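UDP-glucose 4-epimerase (Campylobacter jejuni subsp. jejuni serotype O:2, PDB 7K3P) probably interconverts UDP-glucose and UDP-galactose, and UDP-GlcNAc and UDP-GalNAc, by inverting the sugar at C4 with the help of a tightly bound NAD. Local coordinates at residues Gly129-Phe133 with Pro181-His185; Lys67-Gln71 with Leu82-Glu86; Tyr110-Thr115 with Tyr162-Met168. The protein carries 2 engineered substitutions. All blocks are in the same frame, centred on the assembly; numbering follows the deposited sequence.

Overall arrangement
All three contacts belong to the NAD-binding part of the chain. Contacts 1 and 2 sit on the same parallel sheet, their centres about 18 Å apart, and touch where Val-130 packs on Phe-83. Contact 1 joins two neighbouring strands by backbone hydrogen bonds and is partly buried. Contact 2 lies at the surface, where an outermost strand meets a helix through an aromatic ring and a salt bridge. Contact 3 is buried and purely helical, with side-chain hydrogen bonds beside the NAD. Its helices, 107-127 and 161-179, are followed in the chain, after short loops, by the two strands of contact 1, so contacts 1 and 3 tie the same pair of helix-strand units at different levels.

Contact 1: Gly129-Phe133 with Pro181-His185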
loop_
_atom_site.group_PDB
_atom_site.type_symbol
_atom_site.label_atom_id
_atom_site.label_comp_id
_atom_site.label_asym_id
_atom_site.label_seq_id
_atom_site.Cartn_x
_atom_site.Cartn_y
_atom_site.Cartn_z
ATOM N N GLY A 129 18.280 13.644 3.053
ATOM C CA GLY A 129 18.427 14.561 1.927
ATOM C C GLY A 129 18.632 13.949 0.543
ATOM O O GLY A 129 19.230 14.577 -0.357
ATOM N N VAL A 130 18.155 12.724 0.348
ATOM C CA VAL A 130 18.205 12.137 -0.980
ATOM C C VAL A 130 16.924 12.615 -1.629
ATOM O O VAL A 130 15.824 12.163 -1.270
ATOM C CB VAL A 130 18.258 10.609 -0.953
ATOM C CG1 VAL A 130 18.510 10.085 -2.348
ATOM C CG2 VAL A 130 19.371 10.122 -0.022
ATOM N N ASN A 131 17.050 13.571 -2.540
ATOM C CA ASN A 131 15.871 14.277 -3.020
ATOM C C ASN A 131 15.507 13.994 -4.478
ATOM O O ASN A 131 14.631 14.639 -5.050
ATOM C CB ASN A 131 16.005 15.778 -2.746
ATOM C CG ASN A 131 15.536 16.144 -1.348
ATOM O OD1 ASN A 131 14.525 15.621 -0.873
ATOM N ND2 ASN A 131 16.265 17.038 -0.681
ATOM N N LYS A 132 16.196 13.031 -5.071
ATOM C CA LYS A 132 15.814 12.501 -6.373
ATOM C C LYS A 132 15.686 10.981 -6.273
ATOM O O LYS A 132 16.648 10.289 -5.928
ATOM C CB LYS A 132 16.839 12.899 -7.443
ATOM C CG LYS A 132 16.858 14.422 -7.714
ATOM C CD LYS A 132 18.074 14.831 -8.525
ATOM C CE LYS A 132 18.093 16.351 -8.708
ATOM N NZ LYS A 132 19.272 16.755 -9.504
ATOM N N PHE A 133 14.493 10.471 -6.568
ATOM C CA PHE A 133 14.202 9.044 -6.417
ATOM C C PHE A 133 13.658 8.484 -7.738
ATOM O O PHE A 133 12.565 8.856 -8.156
ATOM C CB PHE A 133 13.161 8.872 -5.297
ATOM C CG PHE A 133 13.027 7.459 -4.785
ATOM C CD1 PHE A 133 12.549 6.442 -5.604
ATOM C CD2 PHE A 133 13.356 7.158 -3.467
ATOM C CE1 PHE A 133 12.416 5.131 -5.120
ATOM C CE2 PHE A 133 13.234 5.863 -2.974
ATOM C CZ PHE A 133 12.761 4.845 -3.799
ATOM N N PRO A 181 8.056 19.109 -0.879
ATOM C CA PRO A 181 8.227 19.691 -2.222
ATOM C C PRO A 181 9.641 19.526 -2.757
ATOM O O PRO A 181 9.835 19.379 -3.969
ATOM C CB PRO A 181 7.920 21.172 -1.990
ATOM C CG PRO A 181 6.894 21.149 -0.903
ATOM C CD PRO A 181 7.290 19.999 0.012
ATOM N N GLU A 182 10.618 19.533 -1.857
ATOM C CA GLU A 182 12.013 19.350 -2.236
ATOM C C GLU A 182 12.311 17.927 -2.717
ATOM O O GLU A 182 13.280 17.698 -3.459
ATOM C CB GLU A 182 12.933 19.727 -1.058
ATOM C CG GLU A 182 12.853 18.788 0.177
ATOM C CD GLU A 182 11.688 19.099 1.125
ATOM O OE1 GLU A 182 10.650 19.617 0.664
ATOM O OE2 GLU A 182 11.813 18.825 2.343
ATOM N N PHE A 183 11.491 16.966 -2.291
ATOM C CA PHE A 183 11.729 15.564 -2.633
ATOM C C PHE A 183 11.106 15.231 -3.989
ATOM O O PHE A 183 9.878 15.283 -4.136
ATOM C CB PHE A 183 11.166 14.629 -1.536
ATOM C CG PHE A 183 11.270 13.165 -1.875
ATOM C CD1 PHE A 183 12.472 12.484 -1.714
ATOM C CD2 PHE A 183 10.157 12.465 -2.341
ATOM C CE1 PHE A 183 12.577 11.120 -2.022
ATOM C CE2 PHE A 183 10.243 11.107 -2.655
ATOM C CZ PHE A 183 11.448 10.432 -2.499
ATOM N N LYS A 184 11.951 14.874 -4.960
ATOM C CA LYS A 184 11.499 14.581 -6.325
ATOM C C LYS A 184 11.572 13.095 -6.671
ATOM O O LYS A 184 12.589 12.430 -6.440
ATOM C CB LYS A 184 12.335 15.345 -7.363
ATOM C CG LYS A 184 12.137 16.863 -7.423
ATOM C CD LYS A 184 12.940 17.377 -8.626
ATOM C CE LYS A 184 12.879 18.885 -8.812
ATOM N NZ LYS A 184 13.816 19.243 -9.929
ATOM N N HIS A 185 10.502 12.586 -7.266
ATOM C CA HIS A 185 10.468 11.191 -7.674
ATOM C C HIS A 185 10.126 11.107 -9.152
ATOM O O HIS A 185 9.352 11.910 -9.660
ATOM C CB HIS A 185 9.433 10.406 -6.863
ATOM C CG HIS A 185 8.010 10.788 -7.146
ATOM N ND1 HIS A 185 7.339 11.745 -6.413
ATOM C CD2 HIS A 185 7.125 10.331 -8.071
ATOM C CE1 HIS A 185 6.102 11.859 -6.871
ATOM N NE2 HIS A 185 5.945 11.019 -7.877
#
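Lys-184 O is gripped from two neighbouring residues of the opposite strand. Phe-133 N gives it a hydrogen bond of 2.7 Å, lying nearly along the C=O axis, and the CA-H of Lys-132 adds a weaker contact, with Lys-132 CA 3.2 Å from Lys-184 O. Lys-184 also donates: its N reaches Asn-131 O, two residues before Phe-133, at 2.7 Å, with the donor 39° out of the carbonyl plane. A second CA-H contact, from His-185 CA to Phe-133 O at 3.2 Å, carries the parallel register onward. Just before the strands begin, the Asn-131 side chain lies across the peptide joining Glu-182 to Phe-183, its OD1 3.3 Å from Phe-183 CA. That oxygen and Val-130 O both lie near the plane of the Phe-183 ring, at its edge, with Val-130 O 3.4 Å from Phe-183 CD1. With CG anti to the backbone N (chi1 175°), the Phe-183 ring reaches toward the other strand until its CZ meets Phe-133 CB at 3.6 Å; the two side chains meet obliquely rather than stacking. Phe-133 and His-185 occupy this same face of the sheet, where helices 107-127 and 161-179 pack over it: Leu-173 touches both Phe-133 and His-185, and Ser-177 OG is hydrogen-bonded to His-185 ND1. Lys-132 and Lys-184 share the other face. Their extended chains bring the ammonium groups to 6.0 Å (Lys-132 NZ to Lys-184 NZ), a like-charge proximity probably eased by the carbonyls of Leu-262 and Asn-265, which both accept from Lys-184 NZ. Strands 132-136 and 184-189 are thus adjacent and parallel, with helix 161-179 in the connection between them, a beta-alpha-beta crossover of the kind from which the Rossmann fold is built.

Contact 2: Lys67-Gln71 with Leu82-Glu86; sequences KFFEQ and LFERE
Leu-82 sets its CD1 methyl squarely over the Phe-69 ring, 3.3 Å from the centroid and 9° off the normal, a close CH-pi contact and the tightly packed heart of this strand-helix pair. With CG anti to the backbone N (chi1 173°), the branch end of Leu-82 is carried to the ring, and chi2 near 69° sets CD1 over it. The edge of that ring faces Glu-86, whose OE2 lies 3.5 Å from Phe-69 CZ, near the ring plane. Toward solvent the contact becomes polar. The extended Lys-67 chain meets Glu-86 from the opposite direction, and Lys-67 NZ forms a salt bridge with Glu-86 OE1 at 2.9 Å, OE1 offering its syn lone pair, plus a weak bond to OE2. Glu-86 OE1 also pairs with Lys-18, so two lysines share the carboxylate. The other flank is looser: Gln-71 OE1, from a residue of the NAD pocket, lies 4.1 Å from Leu-82 CD2, and Arg-85 NH2 comes only within 4.5 Å of Gln-71 NE2. Strand 67-69 is outermost in the parallel sheet, backbone-bonded to strand 42-46; the 82-86 turn of helix 76-86 runs nearly antiparallel to it, resting Leu-82 on Leu-46 and Phe-83 against helix 107-127.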
loop_
_atom_site.group_PDB
_atom_site.type_symbol
_atom_site.label_atom_id
_atom_site.label_comp_id
_atom_site.label_asym_id
_atom_site.label_seq_id
_atom_site.Cartn_x
_atom_site.Cartn_y
_atom_site.Cartn_z
ATOM N N LYS A 67 31.523 1.785 -5.281
ATOM C CA LYS A 67 31.322 1.083 -4.023
ATOM C C LYS A 67 30.211 0.066 -4.198
ATOM O O LYS A 67 29.116 0.410 -4.667
ATOM C CB LYS A 67 30.923 2.059 -2.919
ATOM C CG LYS A 67 32.062 2.863 -2.309
ATOM C CD LYS A 67 31.485 3.943 -1.391
ATOM C CE LYS A 67 32.565 4.858 -0.824
ATOM N NZ LYS A 67 32.013 6.228 -0.538
ATOM N N PHE A 68 30.478 -1.181 -3.824
ATOM C CA PHE A 68 29.415 -2.167 -3.757
ATOM C C PHE A 68 29.054 -2.513 -2.315
ATOM O O PHE A 68 29.890 -3.017 -1.561
ATOM C CB PHE A 68 29.774 -3.437 -4.510
ATOM C CG PHE A 68 28.727 -4.492 -4.382
ATOM C CD1 PHE A 68 27.527 -4.375 -5.073
ATOM C CD2 PHE A 68 28.913 -5.574 -3.538
ATOM C CE1 PHE A 68 26.544 -5.329 -4.941
ATOM C CE2 PHE A 68 27.930 -6.533 -3.397
ATOM C CZ PHE A 68 26.746 -6.411 -4.100
ATOM N N PHE A 69 27.806 -2.245 -1.938
ATOM C CA PHE A 69 27.324 -2.586 -0.601
ATOM C C PHE A 69 26.446 -3.831 -0.608
ATOM O O PHE A 69 25.289 -3.779 -1.057
ATOM C CB PHE A 69 26.539 -1.416 -0.020
ATOM C CG PHE A 69 27.350 -0.172 0.136
ATOM C CD1 PHE A 69 28.195 -0.015 1.232
ATOM C CD2 PHE A 69 27.266 0.847 -0.797
ATOM C CE1 PHE A 69 28.944 1.139 1.387
ATOM C CE2 PHE A 69 28.017 2.011 -0.650
ATOM C CZ PHE A 69 28.859 2.154 0.444
ATOM N N GLU A 70 26.991 -4.948 -0.121
ATOM C CA GLU A 70 26.231 -6.189 -0.030
ATOM C C GLU A 70 25.328 -6.126 1.201
ATOM O O GLU A 70 25.691 -6.609 2.277
ATOM C CB GLU A 70 27.151 -7.415 0.024
ATOM C CG GLU A 70 26.385 -8.745 0.046
ATOM C CD GLU A 70 27.299 -9.962 0.021
ATOM O OE1 GLU A 70 28.532 -9.784 -0.051
ATOM O OE2 GLU A 70 26.782 -11.098 0.070
ATOM N N GLN A 71 24.152 -5.522 1.020
ATOM C CA GLN A 71 23.233 -5.192 2.105
ATOM C C GLN A 71 21.795 -5.491 1.722
ATOM O O GLN A 71 21.385 -5.287 0.565
ATOM C CB GLN A 71 23.299 -3.697 2.400
ATOM C CG GLN A 71 24.659 -3.197 2.776
ATOM C CD GLN A 71 24.564 -1.985 3.660
ATOM O OE1 GLN A 71 23.457 -1.556 4.021
ATOM N NE2 GLN A 71 25.718 -1.422 4.029
ATOM N N LEU A 82 23.774 3.543 6.199
ATOM C CA LEU A 82 24.438 3.713 4.900
ATOM C C LEU A 82 24.123 5.105 4.338
ATOM O O LEU A 82 25.026 5.845 3.924
ATOM C CB LEU A 82 24.012 2.621 3.916
ATOM C CG LEU A 82 24.477 2.751 2.466
ATOM C CD1 LEU A 82 25.993 2.537 2.342
ATOM C CD2 LEU A 82 23.727 1.771 1.565
ATOM N N PHE A 83 22.849 5.475 4.370
ATOM C CA PHE A 83 22.409 6.788 3.887
ATOM C C PHE A 83 22.928 7.975 4.709
ATOM O O PHE A 83 23.235 9.034 4.143
ATOM C CB PHE A 83 20.882 6.841 3.799
ATOM C CG PHE A 83 20.327 6.158 2.569
ATOM C CD1 PHE A 83 20.652 4.838 2.288
ATOM C CD2 PHE A 83 19.496 6.846 1.690
ATOM C CE1 PHE A 83 20.161 4.204 1.153
ATOM C CE2 PHE A 83 18.993 6.211 0.552
ATOM C CZ PHE A 83 19.329 4.898 0.285
ATOM N N GLU A 84 23.007 7.827 6.034
ATOM C CA GLU A 84 23.628 8.884 6.848
ATOM C C GLU A 84 25.104 9.080 6.485
ATOM O O GLU A 84 25.593 10.213 6.424
ATOM C CB GLU A 84 23.515 8.586 8.348
ATOM C CG GLU A 84 22.124 8.751 8.901
ATOM C CD GLU A 84 21.682 10.204 8.957
ATOM O OE1 GLU A 84 20.507 10.445 9.336
ATOM O OE2 GLU A 84 22.509 11.090 8.634
ATOM N N ARG A 85 25.809 7.979 6.250
ATOM C CA ARG A 85 27.243 8.039 5.983
ATOM C C ARG A 85 27.537 8.552 4.581
ATOM O O ARG A 85 28.405 9.399 4.405
ATOM C CB ARG A 85 27.910 6.671 6.167
ATOM C CG ARG A 85 27.975 6.181 7.628
ATOM C CD ARG A 85 28.891 4.977 7.745
ATOM N NE ARG A 85 28.716 4.046 6.626
ATOM C CZ ARG A 85 27.853 3.033 6.614
ATOM N NH1 ARG A 85 27.076 2.804 7.673
ATOM N NH2 ARG A 85 27.759 2.248 5.543
ATOM N N GLU A 86 26.813 8.040 3.586
ATOM C CA GLU A 86 27.140 8.332 2.191
ATOM C C GLU A 86 26.546 9.632 1.648
ATOM O O GLU A 86 27.126 10.249 0.751
ATOM C CB GLU A 86 26.745 7.158 1.299
ATOM C CG GLU A 86 27.552 5.891 1.554
ATOM C CD GLU A 86 29.019 6.027 1.162
ATOM O OE1 GLU A 86 29.360 6.919 0.345
ATOM O OE2 GLU A 86 29.828 5.233 1.679
#

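Contact 3: Tyr110-Thr115 with Tyr162-Met168; sequences YYMNNT and YGRSKLM. With NAD (nicotinamide-adenine-dinucleotide), chain C.
Tyr-162 and Lys-166, on a helix packed against Tyr-110 and Asn-114, form the YxxxK signature of the short-chain dehydrogenase/reductase superfamily, and both grip the nicotinamide-side ribose of NAD: Tyr-162 OH is 2.7 Å from O2D, and Lys-166 NZ donates to O3D. From the neighbouring helix, Asn-113 pairs with the adenine in two bonds, OD1 accepting from N6A and ND2 donating to N7A. Where the two helices meet, Ser-165 fits as a knob among Tyr-110, Tyr-111, Asn-114 and Thr-115. Its OG, placed between the backbone N and carbonyl carbon (chi1 75°), donates back to Tyr-162 O at 2.8 Å and accepts from Asn-114 ND2 at 3.1 Å, in the plane of that amide, while Asn-114 OD1 accepts from Ser-97 N. Thr-115 OG1 donates to a lone pair of Ser-165 O at 2.8 Å. Tyr-110 CD2 meets Tyr-162 CD1 edge to edge at 3.9 Å. Farther out, Met-168 crosses Tyr-111 at about a right angle, with SD 3.6 Å from Tyr-111 CE1, an oblique Met-aromatic contact, and CE packing on the same atom. Asp-175 of the second subunit binds both Tyr-111 OH and Arg-164 NE, consistent with the intersubunit four-helix bundle of dimeric epimerases.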
loop_
_atom_site.group_PDB
_atom_site.type_symbol
_atom_site.label_atom_id
_atom_site.label_comp_id
_atom_site.label_asym_id
_atom_site.label_seq_id
_atom_site.Cartn_x
_atom_site.Cartn_y
_atom_site.Cartn_z
ATOM N N TYR A 110 5.820 -10.398 -1.405
ATOM C CA TYR A 110 5.805 -9.243 -2.301
ATOM C C TYR A 110 5.557 -7.937 -1.543
ATOM O O TYR A 110 6.287 -6.965 -1.720
ATOM C CB TYR A 110 4.851 -9.483 -3.486
ATOM C CG TYR A 110 5.568 -10.351 -4.488
ATOM C CD1 TYR A 110 5.857 -11.683 -4.198
ATOM C CD2 TYR A 110 6.050 -9.818 -5.675
ATOM C CE1 TYR A 110 6.576 -12.466 -5.084
ATOM C CE2 TYR A 110 6.757 -10.593 -6.564
ATOM C CZ TYR A 110 7.019 -11.912 -6.266
ATOM O OH TYR A 110 7.741 -12.670 -7.156
ATOM N N TYR A 111 4.569 -7.927 -0.659
ATOM C CA TYR A 111 4.356 -6.752 0.167
ATOM C C TYR A 111 5.541 -6.422 1.085
ATOM O O TYR A 111 5.789 -5.247 1.361
ATOM C CB TYR A 111 3.060 -6.875 0.971
ATOM C CG TYR A 111 1.826 -6.800 0.096
ATOM C CD1 TYR A 111 1.525 -5.633 -0.618
ATOM C CD2 TYR A 111 0.966 -7.888 -0.023
ATOM C CE1 TYR A 111 0.391 -5.553 -1.428
ATOM C CE2 TYR A 111 -0.184 -7.824 -0.838
ATOM C CZ TYR A 111 -0.456 -6.661 -1.535
ATOM O OH TYR A 111 -1.576 -6.587 -2.323
ATOM N N MET A 112 6.250 -7.445 1.570
ATOM C CA MET A 112 7.431 -7.226 2.408
ATOM C C MET A 112 8.619 -6.734 1.581
ATOM O O MET A 112 9.216 -5.718 1.904
ATOM C CB MET A 112 7.827 -8.499 3.176
ATOM C CG MET A 112 6.836 -8.882 4.273
ATOM S SD MET A 112 6.664 -7.658 5.594
ATOM C CE MET A 112 8.221 -7.866 6.458
ATOM N N ASN A 113 8.963 -7.454 0.520
ATOM C CA ASN A 113 10.195 -7.144 -0.190
ATOM C C ASN A 113 10.046 -5.927 -1.104
ATOM O O ASN A 113 11.007 -5.193 -1.356
ATOM C CB ASN A 113 10.698 -8.348 -0.982
ATOM C CG ASN A 113 12.180 -8.231 -1.323
ATOM O OD1 ASN A 113 12.997 -7.852 -0.474
ATOM N ND2 ASN A 113 12.531 -8.537 -2.570
ATOM N N ASN A 114 8.831 -5.697 -1.576
ATOM C CA ASN A 114 8.576 -4.531 -2.409
ATOM C C ASN A 114 8.065 -3.340 -1.593
ATOM O O ASN A 114 8.823 -2.426 -1.292
ATOM C CB ASN A 114 7.630 -4.912 -3.553
ATOM C CG ASN A 114 8.229 -5.966 -4.466
ATOM O OD1 ASN A 114 9.392 -6.360 -4.305
ATOM N ND2 ASN A 114 7.448 -6.423 -5.443
ATOM N N THR A 115 6.800 -3.371 -1.194
ATOM C CA THR A 115 6.178 -2.225 -0.526
ATOM C C THR A 115 6.832 -1.815 0.801
ATOM O O THR A 115 7.071 -0.626 1.056
ATOM C CB THR A 115 4.697 -2.509 -0.268
ATOM O OG1 THR A 115 4.107 -3.054 -1.465
ATOM C CG2 THR A 115 3.980 -1.253 0.142
ATOM N N TYR A 162 1.723 -8.570 -6.889
ATOM C CA TYR A 162 2.898 -7.889 -7.425
ATOM C C TYR A 162 2.511 -6.490 -7.897
ATOM O O TYR A 162 3.127 -5.498 -7.499
ATOM C CB TYR A 162 3.541 -8.678 -8.571
ATOM C CG TYR A 162 4.586 -7.883 -9.358
ATOM C CD1 TYR A 162 5.798 -7.507 -8.775
ATOM C CD2 TYR A 162 4.353 -7.508 -10.681
ATOM C CE1 TYR A 162 6.748 -6.783 -9.484
ATOM C CE2 TYR A 162 5.300 -6.787 -11.401
ATOM C CZ TYR A 162 6.494 -6.435 -10.799
ATOM O OH TYR A 162 7.422 -5.736 -11.524
ATOM N N GLY A 163 1.481 -6.406 -8.737
ATOM C CA GLY A 163 1.028 -5.115 -9.237
ATOM C C GLY A 163 0.596 -4.161 -8.134
ATOM O O GLY A 163 0.914 -2.961 -8.174
ATOM N N ARG A 164 -0.143 -4.682 -7.156
ATOM C CA ARG A 164 -0.564 -3.884 -6.008
ATOM C C ARG A 164 0.624 -3.407 -5.182
ATOM O O ARG A 164 0.621 -2.277 -4.688
ATOM C CB ARG A 164 -1.537 -4.671 -5.106
ATOM C CG ARG A 164 -2.940 -4.799 -5.685
ATOM C CD ARG A 164 -3.918 -5.459 -4.731
ATOM N NE ARG A 164 -3.874 -6.913 -4.822
ATOM C CZ ARG A 164 -4.526 -7.622 -5.745
ATOM N NH1 ARG A 164 -5.255 -6.993 -6.655
ATOM N NH2 ARG A 164 -4.446 -8.956 -5.765
ATOM N N SER A 165 1.626 -4.272 -5.012
ATOM C CA SER A 165 2.769 -3.939 -4.158
ATOM C C SER A 165 3.564 -2.775 -4.747
ATOM O O SER A 165 4.141 -1.971 -4.016
ATOM C CB SER A 165 3.686 -5.157 -3.930
ATOM O OG SER A 165 4.473 -5.471 -5.066
ATOM N N LYS A 166 3.593 -2.696 -6.074
ATOM C CA LYS A 166 4.279 -1.611 -6.770
ATOM C C LYS A 166 3.467 -0.319 -6.745
ATOM O O LYS A 166 4.015 0.762 -6.523
ATOM C CB LYS A 166 4.608 -2.041 -8.203
ATOM C CG LYS A 166 5.744 -3.067 -8.277
ATOM C CD LYS A 166 7.094 -2.402 -7.940
ATOM C CE LYS A 166 8.244 -3.245 -8.434
ATOM N NZ LYS A 166 9.551 -2.558 -8.190
ATOM N N LEU A 167 2.157 -0.431 -6.950
ATOM C CA LEU A 167 1.268 0.733 -6.919
ATOM C C LEU A 167 1.270 1.389 -5.541
ATOM O O LEU A 167 1.236 2.618 -5.419
ATOM C CB LEU A 167 -0.166 0.300 -7.243
ATOM C CG LEU A 167 -1.209 1.418 -7.137
ATOM C CD1 LEU A 167 -0.800 2.587 -8.032
ATOM C CD2 LEU A 167 -2.605 0.892 -7.516
ATOM N N MET A 168 1.278 0.566 -4.494
ATOM C CA MET A 168 1.373 1.101 -3.149
ATOM C C MET A 168 2.637 1.949 -2.974
ATOM O O MET A 168 2.580 3.028 -2.378
ATOM C CB MET A 168 1.340 -0.030 -2.128
ATOM C CG MET A 168 -0.036 -0.704 -1.998
ATOM S SD MET A 168 0.042 -2.017 -0.758
ATOM C CE MET A 168 -1.605 -2.713 -0.944
HETATM P PA NAD C . 16.204 -8.674 -10.864
HETATM O O1A NAD C . 15.746 -9.781 -9.947
HETATM O O2A NAD C . 17.240 -9.175 -11.831
HETATM O O5B NAD C . 16.866 -7.499 -10.045
HETATM C C5B NAD C . 16.496 -7.342 -8.705
HETATM C C4B NAD C . 17.704 -7.102 -7.888
HETATM O O4B NAD C . 17.385 -6.592 -6.626
HETATM C C3B NAD C . 18.509 -8.422 -7.675
HETATM O O3B NAD C . 19.943 -8.393 -8.034
HETATM C C2B NAD C . 18.166 -8.809 -6.216
HETATM O O2B NAD C . 19.151 -9.522 -5.599
HETATM C C1B NAD C . 17.974 -7.443 -5.639
HETATM N N9A NAD C . 17.177 -7.462 -4.402
HETATM C C8A NAD C . 15.946 -7.991 -4.242
HETATM N N7A NAD C . 15.535 -7.845 -2.973
HETATM C C5A NAD C . 16.486 -7.214 -2.274
HETATM C C6A NAD C . 16.619 -6.806 -0.937
HETATM N N6A NAD C . 15.547 -7.045 -0.001
HETATM N N1A NAD C . 17.735 -6.163 -0.537
HETATM C C2A NAD C . 18.752 -5.917 -1.380
HETATM N N3A NAD C . 18.671 -6.315 -2.693
HETATM C C4A NAD C . 17.561 -6.955 -3.162
HETATM O O3 NAD C . 14.924 -8.114 -11.622
HETATM P PN NAD C . 14.996 -7.140 -12.860
HETATM O O1N NAD C . 16.400 -6.587 -13.025
HETATM O O2N NAD C . 14.591 -7.919 -14.074
HETATM O O5D NAD C . 13.971 -5.963 -12.603
HETATM C C5D NAD C . 14.360 -4.917 -11.743
HETATM C C4D NAD C . 13.207 -3.966 -11.468
HETATM O O4D NAD C . 12.547 -3.603 -12.661
HETATM C C3D NAD C . 12.192 -4.483 -10.454
HETATM O O3D NAD C . 11.778 -3.451 -9.652
HETATM C C2D NAD C . 11.026 -4.901 -11.245
HETATM O O2D NAD C . 9.831 -4.859 -10.558
HETATM C C1D NAD C . 11.120 -3.925 -12.449
HETATM N N1N NAD C . 10.439 -4.417 -13.734
HETATM C C2N NAD C . 11.045 -5.487 -14.363
HETATM C C3N NAD C . 10.488 -5.985 -15.537
HETATM C C7N NAD C . 11.139 -7.153 -16.233
HETATM O O7N NAD C . 12.134 -7.698 -15.782
HETATM N N7N NAD C . 10.564 -7.634 -17.445
HETATM C C4N NAD C . 9.350 -5.399 -16.059
HETATM C C5N NAD C . 8.755 -4.333 -15.423
HETATM C C6N NAD C . 9.300 -3.822 -14.237
#